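Local atomic coordinates of putative Acetyltransferase from the GNAT family (Novosphingobium aromaticivorans DSM 12444, PDB entry 3EC4), a protein that probably transfers acyl groups, most likely acetyl, as an enzyme of the GNAT superfamily. Residues A[71-74]-A[75-78]; A[123-126]-A[127-130]; A[147-150]-A[151-154]. One frame throughout, in Å; residues are numbered along the deposited sequence.

Contact 1 (A[71-74]-A[75-78]); sequences APPP and GTRV. With ACT (acetate ion), chain C.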
loop_
_atom_site.group_PDB
_atom_site.type_symbol
_atom_site.label_atom_id
_atom_site.label_comp_id
_atom_site.label_asym_id
_atom_site.label_seq_id
_atom_site.Cartn_x
_atom_site.Cartn_y
_atom_site.Cartn_z
ATOM N N ALA A 71 -1.412 -15.888 -13.157
ATOM C CA ALA A 71 -1.292 -16.184 -14.591
ATOM C C ALA A 71 -2.120 -15.185 -15.443
ATOM O O ALA A 71 -3.229 -14.794 -15.075
ATOM C CB ALA A 71 -1.730 -17.643 -14.871
ATOM N N PRO A 72 -1.568 -14.717 -16.560
ATOM C CA PRO A 72 -2.381 -13.819 -17.384
ATOM C C PRO A 72 -3.526 -14.553 -18.066
ATOM O O PRO A 72 -3.265 -15.384 -18.933
ATOM C CB PRO A 72 -1.386 -13.312 -18.430
ATOM C CG PRO A 72 -0.341 -14.382 -18.499
ATOM C CD PRO A 72 -0.227 -14.924 -17.125
ATOM N N PRO A 73 -4.796 -14.251 -17.701
ATOM C CA PRO A 73 -5.821 -14.932 -18.492
ATOM C C PRO A 73 -5.938 -14.355 -19.885
ATOM O O PRO A 73 -5.330 -13.320 -20.193
ATOM C CB PRO A 73 -7.100 -14.652 -17.731
ATOM C CG PRO A 73 -6.845 -13.431 -16.968
ATOM C CD PRO A 73 -5.400 -13.351 -16.693
ATOM N N PRO A 74 -6.678 -15.041 -20.753
ATOM C CA PRO A 74 -6.886 -14.554 -22.102
ATOM C C PRO A 74 -7.246 -13.065 -22.165
ATOM O O PRO A 74 -8.094 -12.588 -21.420
ATOM C CB PRO A 74 -8.009 -15.464 -22.613
ATOM C CG PRO A 74 -7.720 -16.792 -21.945
ATOM C CD PRO A 74 -7.277 -16.371 -20.533
ATOM N N GLY A 75 -6.560 -12.324 -23.024
ATOM C CA GLY A 75 -6.842 -10.904 -23.187
ATOM C C GLY A 75 -5.928 -10.059 -22.338
ATOM O O GLY A 75 -6.083 -8.828 -22.295
ATOM N N THR A 76 -5.007 -10.714 -21.631
ATOM C CA THR A 76 -4.072 -10.028 -20.742
ATOM C C THR A 76 -2.631 -10.499 -20.949
ATOM O O THR A 76 -2.363 -11.565 -21.549
ATOM C CB THR A 76 -4.402 -10.208 -19.246
ATOM O OG1 THR A 76 -3.995 -11.529 -18.805
ATOM C CG2 THR A 76 -5.875 -9.963 -18.945
ATOM N N ARG A 77 -1.712 -9.687 -20.446
ATOM C CA ARG A 77 -0.289 -10.013 -20.428
ATOM C C ARG A 77 0.321 -9.608 -19.095
ATOM O O ARG A 77 -0.134 -8.672 -18.466
ATOM C CB ARG A 77 0.434 -9.292 -21.576
ATOM C CG ARG A 77 0.618 -7.794 -21.391
ATOM C CD ARG A 77 1.299 -7.135 -22.605
ATOM N NE ARG A 77 2.058 -5.931 -22.204
ATOM C CZ ARG A 77 1.497 -4.761 -21.911
ATOM N NH1 ARG A 77 0.185 -4.590 -21.968
ATOM N NH2 ARG A 77 2.261 -3.745 -21.564
ATOM N N VAL A 78 1.366 -10.313 -18.663
ATOM C CA VAL A 78 2.083 -9.910 -17.466
ATOM C C VAL A 78 3.058 -8.790 -17.829
ATOM O O VAL A 78 3.882 -8.942 -18.738
ATOM C CB VAL A 78 2.889 -11.075 -16.862
ATOM C CG1 VAL A 78 3.587 -10.594 -15.574
ATOM C CG2 VAL A 78 1.963 -12.276 -16.586
HETATM C C ACT C . 5.534 -5.355 -21.045
HETATM O O ACT C . 4.834 -6.239 -21.636
HETATM O OXT ACT C . 5.148 -4.161 -21.121
HETATM C CH3 ACT C . 6.760 -5.688 -20.250
#

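Contact 2 (A[123-126]-A[127-130]); sequences PWAS and GTWR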
loop_
_atom_site.group_PDB
_atom_site.type_symbol
_atom_site.label_atom_id
_atom_site.label_comp_id
_atom_site.label_asym_id
_atom_site.label_seq_id
_atom_site.Cartn_x
_atom_site.Cartn_y
_atom_site.Cartn_z
ATOM N N PRO A 123 1.903 2.865 -5.897
ATOM C CA PRO A 123 0.948 3.549 -6.755
ATOM C C PRO A 123 0.454 4.832 -6.067
ATOM O O PRO A 123 0.401 4.937 -4.839
ATOM C CB PRO A 123 -0.201 2.571 -6.859
ATOM C CG PRO A 123 0.376 1.272 -6.538
ATOM C CD PRO A 123 1.433 1.526 -5.532
ATOM N N TRP A 124 0.131 5.814 -6.862
ATOM C CA TRP A 124 -0.387 7.041 -6.345
ATOM C C TRP A 124 -1.315 7.579 -7.420
ATOM O O TRP A 124 -0.863 7.929 -8.523
ATOM C CB TRP A 124 0.742 8.009 -6.061
ATOM C CG TRP A 124 0.280 9.210 -5.382
ATOM C CD1 TRP A 124 -0.142 10.387 -5.952
ATOM C CD2 TRP A 124 0.101 9.356 -3.974
ATOM N NE1 TRP A 124 -0.518 11.269 -4.962
ATOM C CE2 TRP A 124 -0.394 10.654 -3.743
ATOM C CE3 TRP A 124 0.317 8.515 -2.889
ATOM C CZ2 TRP A 124 -0.666 11.128 -2.455
ATOM C CZ3 TRP A 124 0.054 8.991 -1.618
ATOM C CH2 TRP A 124 -0.462 10.280 -1.424
ATOM N N ALA A 125 -2.598 7.599 -7.109
ATOM C CA ALA A 125 -3.593 8.168 -7.976
ATOM C C ALA A 125 -4.123 9.439 -7.345
ATOM O O ALA A 125 -3.745 9.808 -6.218
ATOM C CB ALA A 125 -4.720 7.155 -8.227
ATOM N N SER A 126 -5.006 10.109 -8.083
ATOM C CA SER A 126 -5.529 11.401 -7.647
ATOM C C SER A 126 -6.089 11.385 -6.226
ATOM O O SER A 126 -5.957 12.374 -5.498
ATOM C CB SER A 126 -6.633 11.831 -8.613
ATOM O OG SER A 126 -7.655 10.869 -8.646
ATOM N N GLY A 127 -6.733 10.279 -5.822
ATOM C CA GLY A 127 -7.393 10.218 -4.513
ATOM C C GLY A 127 -6.790 9.274 -3.477
ATOM O O GLY A 127 -7.419 8.997 -2.464
ATOM N N THR A 128 -5.577 8.789 -3.744
ATOM C CA THR A 128 -4.873 7.866 -2.843
ATOM C C THR A 128 -4.706 8.474 -1.422
ATOM O O THR A 128 -4.745 7.758 -0.431
ATOM C CB THR A 128 -3.515 7.462 -3.435
ATOM O OG1 THR A 128 -3.714 6.854 -4.727
ATOM C CG2 THR A 128 -2.776 6.485 -2.507
ATOM N N TRP A 129 -4.558 9.794 -1.333
ATOM C CA TRP A 129 -4.429 10.454 -0.028
ATOM C C TRP A 129 -5.661 10.261 0.819
ATOM O O TRP A 129 -5.613 10.495 2.029
ATOM C CB TRP A 129 -4.158 11.947 -0.187
ATOM C CG TRP A 129 -5.320 12.755 -0.790
ATOM C CD1 TRP A 129 -5.626 12.906 -2.125
ATOM C CD2 TRP A 129 -6.296 13.502 -0.075
ATOM N NE1 TRP A 129 -6.707 13.710 -2.267
ATOM C CE2 TRP A 129 -7.144 14.094 -1.025
ATOM C CE3 TRP A 129 -6.512 13.765 1.286
ATOM C CZ2 TRP A 129 -8.219 14.908 -0.661
ATOM C CZ3 TRP A 129 -7.581 14.572 1.651
ATOM C CH2 TRP A 129 -8.420 15.133 0.680
ATOM N N ARG A 130 -6.802 9.928 0.198
ATOM C CA ARG A 130 -8.018 9.698 0.980
ATOM C C ARG A 130 -8.115 8.292 1.567
ATOM O O ARG A 130 -9.097 8.014 2.258
ATOM C CB ARG A 130 -9.293 9.952 0.167
ATOM C CG ARG A 130 -9.372 11.265 -0.569
ATOM C CD ARG A 130 -10.763 11.479 -1.127
ATOM N NE ARG A 130 -10.939 12.871 -1.544
ATOM C CZ ARG A 130 -10.677 13.331 -2.767
ATOM N NH1 ARG A 130 -10.233 12.521 -3.726
ATOM N NH2 ARG A 130 -10.866 14.619 -3.040
HETATM O O HOH W 1 -3.683 11.238 -3.856
#

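Contact 3 (A[147-150]-A[151-154]); sequences AGER and MRPA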
loop_
_atom_site.group_PDB
_atom_site.type_symbol
_atom_site.label_atom_id
_atom_site.label_comp_id
_atom_site.label_asym_id
_atom_site.label_seq_id
_atom_site.Cartn_x
_atom_site.Cartn_y
_atom_site.Cartn_z
ATOM N N ALA A 147 4.184 9.537 4.994
ATOM C CA ALA A 147 3.759 8.141 5.100
ATOM C C ALA A 147 2.296 8.126 5.485
ATOM O O ALA A 147 1.789 9.065 6.097
ATOM C CB ALA A 147 4.575 7.340 6.139
ATOM N N GLY A 148 1.635 7.021 5.168
ATOM C CA GLY A 148 0.223 6.920 5.395
ATOM C C GLY A 148 -0.277 5.512 5.615
ATOM O O GLY A 148 0.497 4.549 5.796
ATOM N N GLU A 149 -1.590 5.429 5.556
ATOM C CA GLU A 149 -2.347 4.199 5.688
ATOM C C GLU A 149 -2.978 3.802 4.375
ATOM O O GLU A 149 -3.399 4.666 3.606
ATOM C CB GLU A 149 -3.461 4.388 6.700
ATOM C CG GLU A 149 -2.976 4.893 8.044
ATOM C CD GLU A 149 -4.084 5.184 9.002
ATOM O OE1 GLU A 149 -5.143 5.676 8.573
ATOM O OE2 GLU A 149 -3.877 4.956 10.221
ATOM N N ARG A 150 -3.102 2.500 4.149
ATOM C CA ARG A 150 -3.764 2.016 2.942
ATOM C C ARG A 150 -4.765 0.894 3.217
ATOM O O ARG A 150 -5.819 1.168 3.807
ATOM C CB ARG A 150 -2.716 1.702 1.874
ATOM C CG ARG A 150 -3.224 1.600 0.467
ATOM C CD ARG A 150 -2.105 1.478 -0.539
ATOM N NE ARG A 150 -1.400 0.224 -0.450
ATOM C CZ ARG A 150 -0.358 -0.106 -1.220
ATOM N NH1 ARG A 150 0.126 0.710 -2.163
ATOM N NH2 ARG A 150 0.226 -1.255 -1.045
HETATM N N MSE A 151 -4.497 -0.344 2.787
HETATM C CA MSE A 151 -5.527 -1.390 2.821
HETATM C C MSE A 151 -5.852 -1.862 4.239
HETATM O O MSE A 151 -5.014 -1.818 5.167
HETATM C CB MSE A 151 -5.137 -2.605 1.962
HETATM C CG MSE A 151 -4.839 -2.251 0.559
HETATM SE SE MSE A 151 -4.609 -3.814 -0.553
HETATM C CE MSE A 151 -3.160 -3.096 -1.662
ATOM N N ARG A 152 -7.086 -2.314 4.399
ATOM C CA ARG A 152 -7.562 -2.833 5.670
ATOM C C ARG A 152 -8.284 -4.151 5.423
ATOM O O ARG A 152 -9.476 -4.158 5.242
ATOM C CB ARG A 152 -8.495 -1.831 6.335
ATOM C CG ARG A 152 -7.755 -0.559 6.769
ATOM C CD ARG A 152 -8.692 0.533 7.176
ATOM N NE ARG A 152 -7.936 1.714 7.522
ATOM C CZ ARG A 152 -7.416 1.963 8.710
ATOM N NH1 ARG A 152 -7.676 1.174 9.738
ATOM N NH2 ARG A 152 -6.680 3.062 8.883
ATOM N N PRO A 153 -7.522 -5.266 5.366
ATOM C CA PRO A 153 -8.060 -6.587 5.037
ATOM C C PRO A 153 -9.074 -7.181 6.039
ATOM O O PRO A 153 -9.822 -8.082 5.692
ATOM C CB PRO A 153 -6.801 -7.449 4.905
ATOM C CG PRO A 153 -5.695 -6.461 4.548
ATOM C CD PRO A 153 -6.051 -5.292 5.463
ATOM N N ALA A 154 -9.027 -6.692 7.270
ATOM C CA ALA A 154 -9.983 -6.967 8.316
ATOM C C ALA A 154 -10.007 -5.775 9.287
ATOM O O ALA A 154 -9.065 -4.964 9.305
ATOM C CB ALA A 154 -9.632 -8.272 9.056
HETATM O O HOH W 2 -6.651 3.210 5.507
#

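Contact 1 (A[71-74]-A[75-78])
Thr-76 turns its hydroxyl back onto Pro-73, whose carbonyl oxygen closes the turn between them. With chi1 at 77°, OG1 sits in the crowded position between backbone N and carbonyl carbon, and donates to Pro-73 O at 2.6 Å, in the carbonyl plane and on a lone pair. The amide Thr-76 N adds a second bond to Pro-73 O at 3.0 Å. This is a type II beta turn, Pro-73 to Thr-76, leading into strand 76-88; Gly-75, at phi 95°, takes backbone angles at which a CB would collide with Pro-74 O. The threonine side chain crosses the Pro-73 ring at a slant, OG1 lying 3.1 Å from Pro-73 CD, while Pro-72 CB approaches the same oxygen. Pro-72 CD presses tightly on Val-78 CG2 at 3.5 Å. A valine in place of Thr-76 would probably leave Pro-73 O with the amide bond alone, less firmly held. Arg-77 points its CB away from the prolines; its NE and NH2 grip the two oxygens of an acetate, probably from the crystallisation liquor, at 2.9 Å for NE to O, and NH1 bonds to Lys-226 O. Such paired, nearly straight bonds imply that this guanidinium edge suits a carboxylate.

Contact 2 (A[123-126]-A[127-130])
Thr-128 reaches back to Ala-125 and to the ring of Trp-124. Its OG1 accepts a hydrogen bond from Ala-125 N at 2.7 Å, while its own amide returns one to Ala-125 O at 3.2 Å. Since the hydroxyl also bonds to Tyr-37 O, it serves two backbone partners. The methyl goes the other way: CG2, anti to the backbone N (chi1 -58° for OG1), comes to 3.7 Å from Trp-124 CE3. Beside it, CB stands over the six-membered ring, 4.2 Å from its centroid and 16° off the normal, a CH-pi contact. The Ala-125 bonds span a type I beta turn, Ala-125 to Thr-128, with Trp-124 just ahead of it; the turn runs into a short 3-10 turn in the loop between helix 109-118 and strand 134-139 of the GNAT fold. With chi1 at -173°, Trp-124 carries its indole to the far side from its own amide nitrogen, against Met-112 and Ala-116 of that helix, with NE1 on Thr-113 OG1. Ser-126, second in the turn, contributes mainly backbone: its O lies in the plane of the Trp-129 indole, at the edge, 3.4 Å from Trp-129 CD1. A water accepts from Trp-129 N at 3.0 Å and donates to Ala-125 O at 2.8 Å.

Contact 3 (A[147-150]-A[151-154])
Arg-152 curls back over the chain to meet Glu-149, where strand 142-149 of the GNAT sheet gives way to the loop leading to its antiparallel neighbour, strand 157-165. Its side chain leaves CB with CG beside the backbone N (chi1 -67°), which brings CG to 3.9 Å from Arg-150 O. From there the chain is extended to NE. That nitrogen donates to a water at 2.8 Å, and the water in turn donates to Arg-150 O at 2.8 Å, bridging side chain and backbone. At the tip the two terminal nitrogens part ways. NH1 makes a salt bridge with Glu-191, and NH2 makes one with Glu-149 OE1 at 3.0 Å. OE1 lies at the edge of the guanidinium, in its plane, though the carboxylate itself is turned 77° from that plane. The carboxylate is shared: OE1 also accepts from Gln-133 N, and OE2 pairs with Arg-189, whose NH2 comes close to that of Arg-152, so the glutamate probably offsets two like charges. On Arg-150, NE is salt-bridged to Glu-159. Alongside it, pointing the same way, runs the selenomethionine Met-151, whose methyl CE comes to 3.9 Å from Arg-150 NH2.

How the contacts relate
Contacts 2 and 3 are neighbours: their centres lie about 13 Å apart, and Pro-123 CD of contact 2 packs on Arg-150 NH1 of contact 3 at 3.7 Å. The loop before strand 134-139 thus meets the chain just past the end of strand 142-149. Contact 1 stands apart, its centre about 26 Å from that of contact 2 and 28 Å from that of contact 3, with nearest atoms about 15 and 17 Å away. Contacts 1 and 3 both reach the same sheet, with strands 192-198 and 157-165 lying between 76-88 and 142-149. The acetate belongs to contact 1 alone and, being probably a crystallisation component, gives no evidence for where substrate binds.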